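Local structure of meta cleavage compound hydrolase (Janthinobacterium, 1J1I) at residues A[21-26]-A[92-97]; A[30-35]-A[65-70]; A[53-58]-A[262-267]; A[60-65]-A[273-278]; A[116-121]-A[211-216]. The protein hydrolyses a carbon-carbon bond of the aromatic ring-cleavage product formed during carbazole degradation, yielding anthranilate, as a serine hydrolase of the alpha/beta-hydrolase fold. All coordinates share one frame; numbering follows the deposited sequence.

Contact 1 of 5, residues A[21-26]-A[92-97]; sequences VNAGGV and IRHLHD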
# COMPACT_ATOMS: atom_id res chain seq x y z
N VAL A 21 -4.87 29.34 -16.58
CA VAL A 21 -5.97 29.03 -17.48
C VAL A 21 -7.28 29.55 -16.89
O VAL A 21 -7.44 29.62 -15.68
CB VAL A 21 -6.08 27.50 -17.71
CG1 VAL A 21 -6.45 26.79 -16.40
CG2 VAL A 21 -7.12 27.20 -18.78
N ASN A 22 -8.22 29.91 -17.76
CA ASN A 22 -9.51 30.39 -17.29
C ASN A 22 -10.41 29.17 -17.04
O ASN A 22 -10.87 28.53 -17.98
CB ASN A 22 -10.15 31.30 -18.34
CG ASN A 22 -11.39 32.00 -17.83
OD1 ASN A 22 -12.18 31.42 -17.09
ND2 ASN A 22 -11.58 33.26 -18.24
N ALA A 23 -10.66 28.86 -15.77
CA ALA A 23 -11.51 27.72 -15.45
C ALA A 23 -12.94 28.16 -15.17
O ALA A 23 -13.30 28.45 -14.03
CB ALA A 23 -10.94 26.95 -14.23
N GLY A 24 -13.73 28.24 -16.24
CA GLY A 24 -15.12 28.65 -16.11
C GLY A 24 -15.32 30.00 -15.45
O GLY A 24 -16.33 30.21 -14.77
N GLY A 25 -14.38 30.92 -15.63
CA GLY A 25 -14.52 32.23 -15.03
C GLY A 25 -13.53 32.49 -13.92
O GLY A 25 -13.34 33.64 -13.52
N VAL A 26 -12.89 31.44 -13.43
CA VAL A 26 -11.90 31.59 -12.37
C VAL A 26 -10.50 31.33 -12.92
O VAL A 26 -10.17 30.19 -13.27
CB VAL A 26 -12.17 30.61 -11.19
CG1 VAL A 26 -11.11 30.78 -10.10
CG2 VAL A 26 -13.56 30.86 -10.61
N ILE A 92 -15.39 22.09 -5.52
CA ILE A 92 -15.65 20.95 -6.39
C ILE A 92 -15.94 21.44 -7.80
O ILE A 92 -15.37 20.93 -8.78
CB ILE A 92 -16.84 20.11 -5.87
CG1 ILE A 92 -16.46 19.43 -4.55
CG2 ILE A 92 -17.25 19.08 -6.93
CD1 ILE A 92 -17.62 18.74 -3.85
N ARG A 93 -16.82 22.43 -7.91
CA ARG A 93 -17.17 22.99 -9.21
C ARG A 93 -15.93 23.55 -9.89
O ARG A 93 -15.74 23.39 -11.10
CB ARG A 93 -18.20 24.11 -9.06
CG ARG A 93 -18.66 24.70 -10.39
CD ARG A 93 -19.30 26.07 -10.21
NE ARG A 93 -20.38 26.04 -9.22
CZ ARG A 93 -21.01 27.12 -8.79
NH1 ARG A 93 -21.98 27.01 -7.89
NH2 ARG A 93 -20.68 28.33 -9.24
N HIS A 94 -15.08 24.22 -9.11
CA HIS A 94 -13.87 24.80 -9.66
C HIS A 94 -12.98 23.73 -10.28
O HIS A 94 -12.50 23.89 -11.40
CB HIS A 94 -13.08 25.56 -8.60
CG HIS A 94 -11.72 26.00 -9.06
ND1 HIS A 94 -10.55 25.50 -8.53
CD2 HIS A 94 -11.35 26.87 -10.03
CE1 HIS A 94 -9.52 26.04 -9.15
NE2 HIS A 94 -9.98 26.88 -10.07
N LEU A 95 -12.75 22.64 -9.55
CA LEU A 95 -11.92 21.56 -10.05
C LEU A 95 -12.54 20.99 -11.33
O LEU A 95 -11.84 20.68 -12.29
CB LEU A 95 -11.76 20.47 -8.99
CG LEU A 95 -11.00 19.20 -9.39
CD1 LEU A 95 -9.62 19.57 -9.94
CD2 LEU A 95 -10.84 18.29 -8.16
N HIS A 96 -13.87 20.87 -11.33
CA HIS A 96 -14.58 20.38 -12.51
C HIS A 96 -14.30 21.29 -13.70
O HIS A 96 -13.98 20.81 -14.79
CB HIS A 96 -16.09 20.33 -12.22
CG HIS A 96 -16.95 20.28 -13.45
ND1 HIS A 96 -17.24 21.41 -14.19
CD2 HIS A 96 -17.58 19.25 -14.06
CE1 HIS A 96 -18.02 21.07 -15.20
NE2 HIS A 96 -18.24 19.77 -15.15
N ASP A 97 -14.42 22.59 -13.48
CA ASP A 97 -14.20 23.58 -14.54
C ASP A 97 -12.74 23.58 -15.01
O ASP A 97 -12.47 23.72 -16.21
CB ASP A 97 -14.61 24.98 -14.06
CG ASP A 97 -16.11 25.09 -13.76
OD1 ASP A 97 -16.88 24.20 -14.16
OD2 ASP A 97 -16.53 26.08 -13.13
O HOH W 1 -14.92 27.73 -11.73
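Ala23 and Val26 meet His94 and Asp97 where the beta hairpin joining strands 17-23 and 26-33 through a type I' turn leans on helix 88-101, at the outer edge of the alpha/beta-hydrolase sheet. The turn runs from Ala23 to Val26 with glycine at both central positions. Gly24 has positive phi, and a side chain there would run into Asp97 OD2; at Gly25 the backbone angles would press a CB against the preceding carbonyl oxygen. Asn22 braces the loop through an Asx motif, its OD1 accepting from Gly25 N at 2.7 Å.

CG of His94 stands anti to the backbone N (chi1 171°), and the ring beyond it meets the hairpin. Its CD2 lies 3.9 Å from Val26 CG1, and the two side chains cross at about a right angle; outside these segments, NE2 is hydrogen-bonded to Thr28 OG1. Alanine suits position 23, since the small Ala23 CB comes 4.2 Å from Asp97 CB and lets the helix backbone approach.

Asp97 has CG anti to its carbonyl carbon, beside its own N (chi1 -64°). OD1 accepts from His96 ND1 at 2.8 Å, with the acceptor almost in the imidazole plane, which leaves the other oxygen for the hairpin. The polar link across the contact is a bridging water that donates to Ala23 O at 2.9 Å and to Asp97 OD2 at 2.7 Å.

Contact 2 of 5, residues A[30-35]-A[65-70]; sequences YLEAGK and HYRVIA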
# COMPACT_ATOMS: atom_id res chain seq x y z
N TYR A 30 -1.46 26.65 -12.30
CA TYR A 30 -1.03 25.27 -12.15
C TYR A 30 0.43 25.10 -12.54
O TYR A 30 1.02 25.96 -13.19
CB TYR A 30 -1.91 24.31 -12.98
CG TYR A 30 -1.90 24.52 -14.49
CD1 TYR A 30 -2.66 25.52 -15.08
CD2 TYR A 30 -1.18 23.66 -15.32
CE1 TYR A 30 -2.72 25.66 -16.48
CE2 TYR A 30 -1.23 23.79 -16.72
CZ TYR A 30 -2.01 24.79 -17.28
OH TYR A 30 -2.08 24.91 -18.66
N LEU A 31 1.00 23.99 -12.09
CA LEU A 31 2.38 23.64 -12.39
C LEU A 31 2.30 22.44 -13.33
O LEU A 31 1.49 21.54 -13.11
CB LEU A 31 3.12 23.26 -11.11
CG LEU A 31 3.78 24.33 -10.23
CD1 LEU A 31 3.01 25.63 -10.27
CD2 LEU A 31 3.89 23.78 -8.82
N GLU A 32 3.12 22.42 -14.36
CA GLU A 32 3.09 21.31 -15.30
C GLU A 32 4.47 20.76 -15.63
O GLU A 32 5.45 21.51 -15.74
CB GLU A 32 2.37 21.72 -16.58
CG GLU A 32 2.49 20.70 -17.70
CD GLU A 32 1.61 21.03 -18.88
OE1 GLU A 32 1.31 22.23 -19.09
OE2 GLU A 32 1.22 20.10 -19.61
N ALA A 33 4.53 19.44 -15.79
CA ALA A 33 5.76 18.73 -16.12
C ALA A 33 5.41 17.33 -16.62
O ALA A 33 4.45 16.72 -16.16
CB ALA A 33 6.65 18.63 -14.89
N GLY A 34 6.20 16.82 -17.56
CA GLY A 34 5.96 15.48 -18.06
C GLY A 34 5.04 15.33 -19.25
O GLY A 34 4.41 16.28 -19.71
N LYS A 35 4.96 14.09 -19.74
CA LYS A 35 4.14 13.75 -20.89
C LYS A 35 3.42 12.44 -20.62
O LYS A 35 3.86 11.64 -19.80
CB LYS A 35 5.03 13.58 -22.13
CG LYS A 35 5.71 14.85 -22.61
CD LYS A 35 6.96 14.54 -23.43
CE LYS A 35 6.73 13.38 -24.41
NZ LYS A 35 5.64 13.65 -25.38
N HIS A 65 6.75 9.57 -15.90
CA HIS A 65 5.80 8.65 -16.52
C HIS A 65 4.44 9.24 -16.90
O HIS A 65 3.68 8.60 -17.62
CB HIS A 65 5.58 7.46 -15.59
CG HIS A 65 6.84 6.78 -15.16
ND1 HIS A 65 7.62 6.06 -16.03
CD2 HIS A 65 7.47 6.75 -13.96
CE1 HIS A 65 8.68 5.60 -15.38
NE2 HIS A 65 8.61 6.01 -14.12
N TYR A 66 4.13 10.44 -16.41
CA TYR A 66 2.84 11.06 -16.71
C TYR A 66 2.94 12.57 -16.90
O TYR A 66 3.95 13.19 -16.60
CB TYR A 66 1.85 10.82 -15.57
CG TYR A 66 1.56 9.38 -15.27
CD1 TYR A 66 2.37 8.64 -14.41
CD2 TYR A 66 0.50 8.72 -15.89
CE1 TYR A 66 2.13 7.29 -14.18
CE2 TYR A 66 0.25 7.38 -15.67
CZ TYR A 66 1.07 6.66 -14.81
OH TYR A 66 0.84 5.32 -14.62
N ARG A 67 1.85 13.15 -17.42
CA ARG A 67 1.76 14.59 -17.58
C ARG A 67 1.23 15.04 -16.23
O ARG A 67 0.05 14.82 -15.91
CB ARG A 67 0.76 14.96 -18.68
CG ARG A 67 0.65 16.46 -18.92
CD ARG A 67 -0.47 16.81 -19.89
NE ARG A 67 -0.60 18.26 -20.03
CZ ARG A 67 -1.62 18.86 -20.63
NH1 ARG A 67 -2.61 18.15 -21.15
NH2 ARG A 67 -1.65 20.18 -20.71
N VAL A 68 2.09 15.65 -15.42
CA VAL A 68 1.71 16.10 -14.09
C VAL A 68 1.19 17.54 -14.07
O VAL A 68 1.85 18.45 -14.57
CB VAL A 68 2.89 15.98 -13.12
CG1 VAL A 68 2.46 16.39 -11.72
CG2 VAL A 68 3.43 14.55 -13.12
N ILE A 69 0.02 17.72 -13.48
CA ILE A 69 -0.62 19.03 -13.39
C ILE A 69 -1.00 19.31 -11.94
O ILE A 69 -1.95 18.72 -11.41
CB ILE A 69 -1.90 19.07 -14.27
CG1 ILE A 69 -1.55 18.78 -15.74
CG2 ILE A 69 -2.62 20.40 -14.11
CD1 ILE A 69 -0.78 19.89 -16.46
N ALA A 70 -0.26 20.20 -11.28
CA ALA A 70 -0.51 20.57 -9.89
C ALA A 70 -1.31 21.87 -9.89
O ALA A 70 -0.78 22.94 -10.19
CB ALA A 70 0.81 20.75 -9.14
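Leu31 and Ala70 exchange two backbone hydrogen bonds, Leu31 N to Ala70 O at 2.8 Å and Ala70 N to Leu31 O at 2.9 Å, and so begin an antiparallel ladder between strands 26-33 and 67-71. Ala33 and Val68 form the next hydrogen-bonded pair. Of its two bonds the shorter is Val68 N to Ala33 O, 2.7 Å, while Ala33 N donates to Val68 O. Glu32 and Ile69 form the non-hydrogen-bonded pair in between; their polar backbone atoms turn outward, and Glu32 bonds to Val17 and Ile69 to Val39 on the adjoining strands.

The charged partners are Glu32 and Arg67. Arg67 is extended from CG to NE, and NE donates to Glu32 OE2 at 2.6 Å in a salt bridge. OE2 is met on its anti side, 33° out of the carboxylate plane, and lies near the guanidinium plane; the two planes are 27° apart. A second bond to OE2, from NH2, is weak, but NH2 also donates to Asn103 OD1. Ile69 CD1 packs 3.6 Å from Glu32 CG, alongside the aliphatic part of the glutamate.

Gly34, just past the strand, has backbone angles (phi 90°) that would jam a CB against the preceding carbonyl, and the CB would also meet Tyr66 O. Leu31, Ala33 and Val68 face helix 59-62 through Ile59, whereas Tyr30, on the other face, meets Phe98 of helix 88-101 edge-to-face.

Contact 3 of 5, residues A[53-58]-A[262-267]; sequences GNWRNV and WAMIEH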
# COMPACT_ATOMS: atom_id res chain seq x y z
N GLY A 53 4.78 24.24 -2.82
CA GLY A 53 5.18 23.75 -1.51
C GLY A 53 4.70 22.34 -1.22
O GLY A 53 5.38 21.58 -0.52
N ASN A 54 3.54 21.97 -1.75
CA ASN A 54 3.01 20.63 -1.52
C ASN A 54 3.62 19.54 -2.40
O ASN A 54 3.83 18.42 -1.94
CB ASN A 54 1.49 20.61 -1.74
CG ASN A 54 0.70 20.85 -0.46
OD1 ASN A 54 -0.33 20.22 -0.24
ND2 ASN A 54 1.17 21.77 0.36
N TRP A 55 3.92 19.87 -3.65
CA TRP A 55 4.40 18.84 -4.57
C TRP A 55 5.78 18.96 -5.19
O TRP A 55 6.15 18.15 -6.04
CB TRP A 55 3.37 18.70 -5.70
CG TRP A 55 1.96 18.58 -5.19
CD1 TRP A 55 1.00 19.54 -5.18
CD2 TRP A 55 1.36 17.40 -4.64
NE1 TRP A 55 -0.17 19.04 -4.65
CE2 TRP A 55 0.02 17.73 -4.32
CE3 TRP A 55 1.82 16.10 -4.38
CZ2 TRP A 55 -0.86 16.80 -3.76
CZ3 TRP A 55 0.94 15.17 -3.83
CH2 TRP A 55 -0.39 15.53 -3.52
N ARG A 56 6.55 19.95 -4.75
CA ARG A 56 7.89 20.19 -5.28
C ARG A 56 8.71 18.94 -5.58
O ARG A 56 9.14 18.73 -6.72
CB ARG A 56 8.67 21.08 -4.31
CG ARG A 56 9.79 21.87 -4.96
CD ARG A 56 10.08 23.13 -4.16
NE ARG A 56 10.73 24.15 -4.97
CZ ARG A 56 10.84 25.43 -4.62
NH1 ARG A 56 10.33 25.85 -3.47
NH2 ARG A 56 11.44 26.29 -5.43
N ASN A 57 8.91 18.11 -4.57
CA ASN A 57 9.71 16.89 -4.71
C ASN A 57 9.00 15.68 -5.29
O ASN A 57 9.63 14.66 -5.55
CB ASN A 57 10.33 16.52 -3.36
CG ASN A 57 11.23 17.61 -2.82
OD1 ASN A 57 12.10 18.12 -3.53
ND2 ASN A 57 11.03 17.98 -1.56
N VAL A 58 7.69 15.78 -5.50
CA VAL A 58 6.94 14.67 -6.06
C VAL A 58 6.77 14.80 -7.57
O VAL A 58 6.87 13.82 -8.30
CB VAL A 58 5.54 14.56 -5.39
CG1 VAL A 58 4.69 13.54 -6.13
CG2 VAL A 58 5.70 14.15 -3.93
N TRP A 262 1.15 14.86 6.14
CA TRP A 262 1.65 15.20 4.80
C TRP A 262 2.63 14.18 4.20
O TRP A 262 3.80 14.48 4.03
CB TRP A 262 2.33 16.57 4.81
CG TRP A 262 1.46 17.72 5.23
CD1 TRP A 262 0.10 17.80 5.16
CD2 TRP A 262 1.91 18.99 5.73
NE1 TRP A 262 -0.33 19.03 5.59
CE2 TRP A 262 0.76 19.78 5.95
CE3 TRP A 262 3.16 19.53 6.03
CZ2 TRP A 262 0.83 21.09 6.44
CZ3 TRP A 262 3.24 20.84 6.51
CH2 TRP A 262 2.07 21.60 6.71
N ALA A 263 2.14 12.99 3.87
CA ALA A 263 3.00 11.96 3.30
C ALA A 263 3.83 12.43 2.11
O ALA A 263 5.02 12.11 2.01
CB ALA A 263 2.15 10.74 2.91
N MET A 264 3.23 13.19 1.20
CA MET A 264 3.94 13.66 0.01
C MET A 264 5.12 14.59 0.33
O MET A 264 6.03 14.75 -0.49
CB MET A 264 2.99 14.38 -0.95
CG MET A 264 2.59 15.78 -0.51
SD MET A 264 1.65 15.82 1.02
CE MET A 264 1.39 17.56 1.19
N ILE A 265 5.08 15.23 1.49
CA ILE A 265 6.15 16.13 1.90
C ILE A 265 7.15 15.41 2.80
O ILE A 265 8.37 15.57 2.64
CB ILE A 265 5.59 17.37 2.66
CG1 ILE A 265 4.73 18.22 1.73
CG2 ILE A 265 6.74 18.20 3.22
CD1 ILE A 265 4.05 19.40 2.41
N GLU A 266 6.65 14.62 3.74
CA GLU A 266 7.50 13.89 4.68
C GLU A 266 8.29 12.74 4.05
O GLU A 266 9.42 12.47 4.46
CB GLU A 266 6.64 13.35 5.83
CG GLU A 266 5.85 14.41 6.57
CD GLU A 266 4.89 13.82 7.59
OE1 GLU A 266 5.33 13.03 8.45
OE2 GLU A 266 3.68 14.14 7.52
N HIS A 267 7.70 12.07 3.07
CA HIS A 267 8.35 10.96 2.39
C HIS A 267 7.98 11.02 0.92
O HIS A 267 7.24 10.17 0.42
CB HIS A 267 7.86 9.63 2.99
CG HIS A 267 7.99 9.55 4.48
ND1 HIS A 267 9.21 9.40 5.11
CD2 HIS A 267 7.06 9.61 5.46
CE1 HIS A 267 9.01 9.37 6.42
NE2 HIS A 267 7.72 9.49 6.65
O HOH W 2 6.06 16.91 -2.32
O HOH W 3 9.74 17.11 0.84
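Met264 lies against Asn54, Trp55 and Val58, joining helix 51-55 and the turn after it to the short helix 263-266, which follows the probable catalytic histidine His261 in this alpha/beta-hydrolase fold. The side chain of Asn54 is about 6 Å from that of the probable nucleophile Ser114, so the contact packs beside the active site. Its tight part is the methionine, an unbranched, flexible side chain that bends to follow both a backbone carbonyl and the indole. CG sits between the backbone N and the carbonyl carbon (chi1 76°), which brings Met264 CG to 3.2 Å from Asn54 O. CB lies 3.6 Å from Trp55 CZ3, and CG makes an off-centre CH-pi contact with the six-membered ring. The sulfur stands farther off in an oblique Met-aromatic contact. At the far end, CE is 3.5 Å from Asn54 OD1, whose hydrogen bond is to Gly44 N.

Val58 offers a compact branch, CG2, 3.5 Å from Met264 O. Phe271 of helix 268-281 and Met137 of strand 131-137 add apolar neighbours to both Trp55 and Met264. At the margin of this packing one water donates to both Asn54 O and Met264 O.

Toward Ile265 and Asn57 the fit is looser. Ile265 CD1 comes 3.9 Å from Gly53 O. Asparagine serves well at position 57, where its amide can donate: Asn57 ND2 gives a hydrogen to a second water at 2.9 Å, and that water donates to Ile265 O at 2.7 Å.

Contact 4 of 5, residues A[60-65]-A[273-278]; sequences PILARH and NATLSF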
# COMPACT_ATOMS: atom_id res chain seq x y z
N PRO A 60 8.71 15.82 -10.11
CA PRO A 60 9.78 15.25 -10.94
C PRO A 60 9.65 13.75 -11.11
O PRO A 60 9.80 13.21 -12.21
CB PRO A 60 11.05 15.62 -10.17
CG PRO A 60 10.66 16.90 -9.48
CD PRO A 60 9.31 16.48 -8.93
N ILE A 61 9.37 13.07 -10.01
CA ILE A 61 9.24 11.62 -10.03
C ILE A 61 8.06 11.17 -10.89
O ILE A 61 8.20 10.32 -11.76
CB ILE A 61 9.07 11.07 -8.60
CG1 ILE A 61 10.25 11.51 -7.73
CG2 ILE A 61 8.98 9.56 -8.63
CD1 ILE A 61 10.09 11.20 -6.25
N LEU A 62 6.90 11.76 -10.64
CA LEU A 62 5.71 11.39 -11.39
C LEU A 62 5.84 11.78 -12.87
O LEU A 62 5.40 11.04 -13.75
CB LEU A 62 4.47 12.05 -10.77
CG LEU A 62 4.17 11.63 -9.33
CD1 LEU A 62 2.95 12.37 -8.82
CD2 LEU A 62 3.96 10.12 -9.26
N ALA A 63 6.46 12.92 -13.12
CA ALA A 63 6.63 13.43 -14.48
C ALA A 63 7.47 12.52 -15.38
O ALA A 63 7.51 12.71 -16.60
CB ALA A 63 7.24 14.83 -14.43
N ARG A 64 8.13 11.53 -14.80
CA ARG A 64 8.93 10.61 -15.60
C ARG A 64 8.00 9.66 -16.35
O ARG A 64 8.41 9.03 -17.33
CB ARG A 64 9.88 9.80 -14.71
CG ARG A 64 11.34 9.94 -15.09
CD ARG A 64 12.03 11.03 -14.28
NE ARG A 64 12.19 10.63 -12.88
CZ ARG A 64 12.86 11.35 -11.97
NH1 ARG A 64 13.42 12.50 -12.32
NH2 ARG A 64 12.96 10.91 -10.73
N HIS A 65 6.75 9.57 -15.90
CA HIS A 65 5.80 8.65 -16.52
C HIS A 65 4.44 9.24 -16.90
O HIS A 65 3.68 8.60 -17.62
CB HIS A 65 5.58 7.46 -15.59
CG HIS A 65 6.84 6.78 -15.16
ND1 HIS A 65 7.62 6.06 -16.03
CD2 HIS A 65 7.47 6.75 -13.96
CE1 HIS A 65 8.68 5.60 -15.38
NE2 HIS A 65 8.61 6.01 -14.12
N ASN A 273 6.35 6.82 -5.48
CA ASN A 273 6.46 5.46 -5.98
C ASN A 273 5.18 4.67 -5.76
O ASN A 273 4.76 3.91 -6.62
CB ASN A 273 7.64 4.75 -5.31
CG ASN A 273 8.94 4.94 -6.07
OD1 ASN A 273 9.27 6.05 -6.48
ND2 ASN A 273 9.67 3.86 -6.25
N ALA A 274 4.56 4.86 -4.60
CA ALA A 274 3.32 4.16 -4.29
C ALA A 274 2.24 4.62 -5.28
O ALA A 274 1.40 3.82 -5.71
CB ALA A 274 2.88 4.47 -2.86
N THR A 275 2.28 5.90 -5.63
CA THR A 275 1.32 6.46 -6.57
C THR A 275 1.59 5.93 -7.98
O THR A 275 0.65 5.59 -8.71
CB THR A 275 1.38 8.00 -6.59
OG1 THR A 275 1.05 8.50 -5.29
CG2 THR A 275 0.41 8.57 -7.61
N LEU A 276 2.86 5.87 -8.37
CA LEU A 276 3.21 5.37 -9.70
C LEU A 276 2.74 3.93 -9.84
O LEU A 276 2.16 3.56 -10.86
CB LEU A 276 4.73 5.42 -9.91
CG LEU A 276 5.35 6.80 -10.15
CD1 LEU A 276 6.86 6.68 -10.22
CD2 LEU A 276 4.79 7.39 -11.44
N SER A 277 2.98 3.14 -8.81
CA SER A 277 2.59 1.74 -8.80
C SER A 277 1.08 1.60 -8.95
O SER A 277 0.59 0.81 -9.76
CB SER A 277 3.07 1.08 -7.49
OG SER A 277 2.80 -0.31 -7.47
N PHE A 278 0.33 2.39 -8.18
CA PHE A 278 -1.13 2.36 -8.25
C PHE A 278 -1.62 2.73 -9.65
O PHE A 278 -2.44 2.02 -10.23
CB PHE A 278 -1.71 3.34 -7.22
CG PHE A 278 -3.21 3.47 -7.30
CD1 PHE A 278 -4.04 2.37 -7.04
CD2 PHE A 278 -3.80 4.69 -7.61
CE1 PHE A 278 -5.43 2.50 -7.09
CE2 PHE A 278 -5.19 4.83 -7.66
CZ PHE A 278 -6.00 3.73 -7.40
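Leu276 projects from helix 268-281 between Ile61, Leu62 and His65, which belong to helix 59-62 and the turn that follows it. Both helices pack against the alpha/beta-hydrolase sheet, Leu62 on Val68 of strand 67-71 and Phe278 on Ala133 and Val135 of strand 131-137. Leu276 CG stands anti to the carbonyl carbon (chi1 -74°). Its CD1 meets Ile61 CG2 at 3.9 Å, with the two side chains at about a right angle. CD2 of Leu276 approaches Leu62 CD2 at 3.6 Å, and here the leucines run at a slant to each other. Branched aliphatic residues suit both helices, since their methyls can touch several neighbours.

Both methyls also touch His65, whose side chain is again at about a right angle to Leu276. The ring carbon CD2 of His65 lies 3.7 Å from Leu276 CD2 and 3.8 Å from Leu276 CD1, so the imidazole presents carbon, not nitrogen, to them.

At the borders the fit is slacker. Leu62 CD2 is 4.2 Å from Thr275 CG2, while Thr275 OG1 bonds back to Phe271 O within its own helix, so that threonine can offer its methyl. Asn273 OD1 is 4.1 Å from Ile61 CG2, and Asn273 also packs on Ser280 of the second subunit.

Between the two segments there is no hydrogen bond or ion pair, which implies that the contact rests here on van der Waals packing and methyl burial, with the dimer interface close by.

Contact 5 of 5, residues A[116-121]-A[211-216]; sequences GGATGL and LFYDPE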
# COMPACT_ATOMS: atom_id res chain seq x y z
N GLY A 116 -7.67 19.00 -0.42
CA GLY A 116 -7.54 18.69 -1.83
C GLY A 116 -8.11 17.31 -2.10
O GLY A 116 -8.68 17.05 -3.16
N GLY A 117 -7.96 16.42 -1.12
CA GLY A 117 -8.48 15.08 -1.26
C GLY A 117 -10.00 15.09 -1.23
O GLY A 117 -10.65 14.42 -2.03
N ALA A 118 -10.56 15.87 -0.32
CA ALA A 118 -12.02 15.96 -0.21
C ALA A 118 -12.60 16.51 -1.52
O ALA A 118 -13.67 16.09 -1.97
CB ALA A 118 -12.41 16.88 0.95
N THR A 119 -11.88 17.46 -2.13
CA THR A 119 -12.34 18.06 -3.37
C THR A 119 -12.25 17.08 -4.53
O THR A 119 -13.14 17.03 -5.38
CB THR A 119 -11.56 19.36 -3.67
OG1 THR A 119 -11.72 20.27 -2.57
CG2 THR A 119 -12.08 20.03 -4.93
N GLY A 120 -11.19 16.28 -4.57
CA GLY A 120 -11.04 15.29 -5.62
C GLY A 120 -12.13 14.23 -5.46
O GLY A 120 -12.69 13.73 -6.44
N LEU A 121 -12.42 13.90 -4.21
CA LEU A 121 -13.45 12.91 -3.90
C LEU A 121 -14.80 13.42 -4.38
O LEU A 121 -15.58 12.68 -4.99
CB LEU A 121 -13.49 12.65 -2.38
CG LEU A 121 -14.29 11.44 -1.88
CD1 LEU A 121 -13.89 11.12 -0.44
CD2 LEU A 121 -15.78 11.71 -1.97
N LEU A 211 -15.14 20.00 7.63
CA LEU A 211 -15.22 19.69 6.21
C LEU A 211 -15.45 18.19 6.10
O LEU A 211 -14.52 17.41 6.28
CB LEU A 211 -13.91 20.07 5.52
CG LEU A 211 -13.86 20.23 3.99
CD1 LEU A 211 -12.41 20.34 3.56
CD2 LEU A 211 -14.54 19.07 3.29
N PHE A 212 -16.68 17.78 5.80
CA PHE A 212 -16.96 16.36 5.73
C PHE A 212 -18.12 16.01 4.79
O PHE A 212 -18.84 16.88 4.33
CB PHE A 212 -17.30 15.85 7.13
CG PHE A 212 -18.56 16.43 7.69
CD1 PHE A 212 -19.81 15.93 7.30
CD2 PHE A 212 -18.52 17.52 8.56
CE1 PHE A 212 -20.99 16.51 7.77
CE2 PHE A 212 -19.69 18.10 9.03
CZ PHE A 212 -20.93 17.60 8.64
N TYR A 213 -18.26 14.72 4.54
CA TYR A 213 -19.33 14.19 3.71
C TYR A 213 -19.96 13.08 4.54
O TYR A 213 -19.32 12.52 5.43
CB TYR A 213 -18.78 13.57 2.43
CG TYR A 213 -18.05 14.53 1.52
CD1 TYR A 213 -16.74 14.27 1.13
CD2 TYR A 213 -18.68 15.67 1.01
CE1 TYR A 213 -16.06 15.11 0.25
CE2 TYR A 213 -18.01 16.52 0.13
CZ TYR A 213 -16.70 16.24 -0.24
OH TYR A 213 -16.04 17.05 -1.12
N ASP A 214 -21.21 12.76 4.25
CA ASP A 214 -21.85 11.67 4.96
C ASP A 214 -21.20 10.41 4.42
O ASP A 214 -20.78 10.36 3.26
CB ASP A 214 -23.34 11.62 4.65
CG ASP A 214 -24.07 10.63 5.53
OD1 ASP A 214 -24.52 11.03 6.62
OD2 ASP A 214 -24.17 9.44 5.14
N PRO A 215 -21.08 9.37 5.26
CA PRO A 215 -20.46 8.15 4.74
C PRO A 215 -21.17 7.65 3.48
O PRO A 215 -20.56 7.01 2.62
CB PRO A 215 -20.59 7.18 5.92
CG PRO A 215 -20.39 8.10 7.09
CD PRO A 215 -21.26 9.30 6.72
N GLU A 216 -22.47 7.95 3.37
CA GLU A 216 -23.24 7.52 2.21
C GLU A 216 -22.73 8.14 0.91
O GLU A 216 -22.78 7.51 -0.15
CB GLU A 216 -24.72 7.86 2.40
CG GLU A 216 -25.42 6.96 3.40
CD GLU A 216 -25.27 5.50 3.05
OE1 GLU A 216 -25.79 5.08 1.99
OE2 GLU A 216 -24.63 4.76 3.82
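Tyr213 reaches from the loop before helix 215-218 to Ala118 and Leu121 on helix 114-126, which starts at the probable nucleophile elbow of the alpha/beta-hydrolase fold, with the probable catalytic Ser114 as its first residue. CB points toward the helix, and CG stands anti to the carbonyl carbon (chi1 -62°). CD1 lies 4.1 Å from Leu121 CD2, the two side chains sliding past each other in opposite directions. CE1 meets the same methyl and comes 3.4 Å from Ala118 O, while Ala118 CB is 4.1 Å from Tyr213 CE1. Alanine keeps this helix face low enough for the ring; Ala118 CB also touches Leu211 CD2 at 3.8 Å. CZ of Tyr213 follows, 3.5 Å from Ala118 O.

Tyrosine suits the site because its length carries a hydroxyl to the helix backbone; the hydroxyl is also hydrogen-bonded to Gln88 NE2. OH donates to Ala118 O at 2.7 Å: the oxygen lies in the ring plane at its edge, while OH stands above the carbonyl plane, 58° out of it.

In the fold
The contacts lie in and around one mixed sheet. Contacts 1 and 2 share its antiparallel end, where strands 17-23 and 26-33 are neighbours; their centres are 18 Å apart, and contact 2 is nested within the chain loop closed by contact 1. Contacts 2 and 4 share His65, with centres 11 Å apart. Contacts 3 and 4, 13 Å apart between centres, use successive helices on each side, 51-55 then 59-62 and 263-266 then 268-281, thus tying early chain to late chain. Contact 5, nested inside the loop closed by contact 3, touches contact 1 through helices 88-101 and 114-126. Contacts 3 and 5 pack close to the probable nucleophile Ser114, while the others lie away from it.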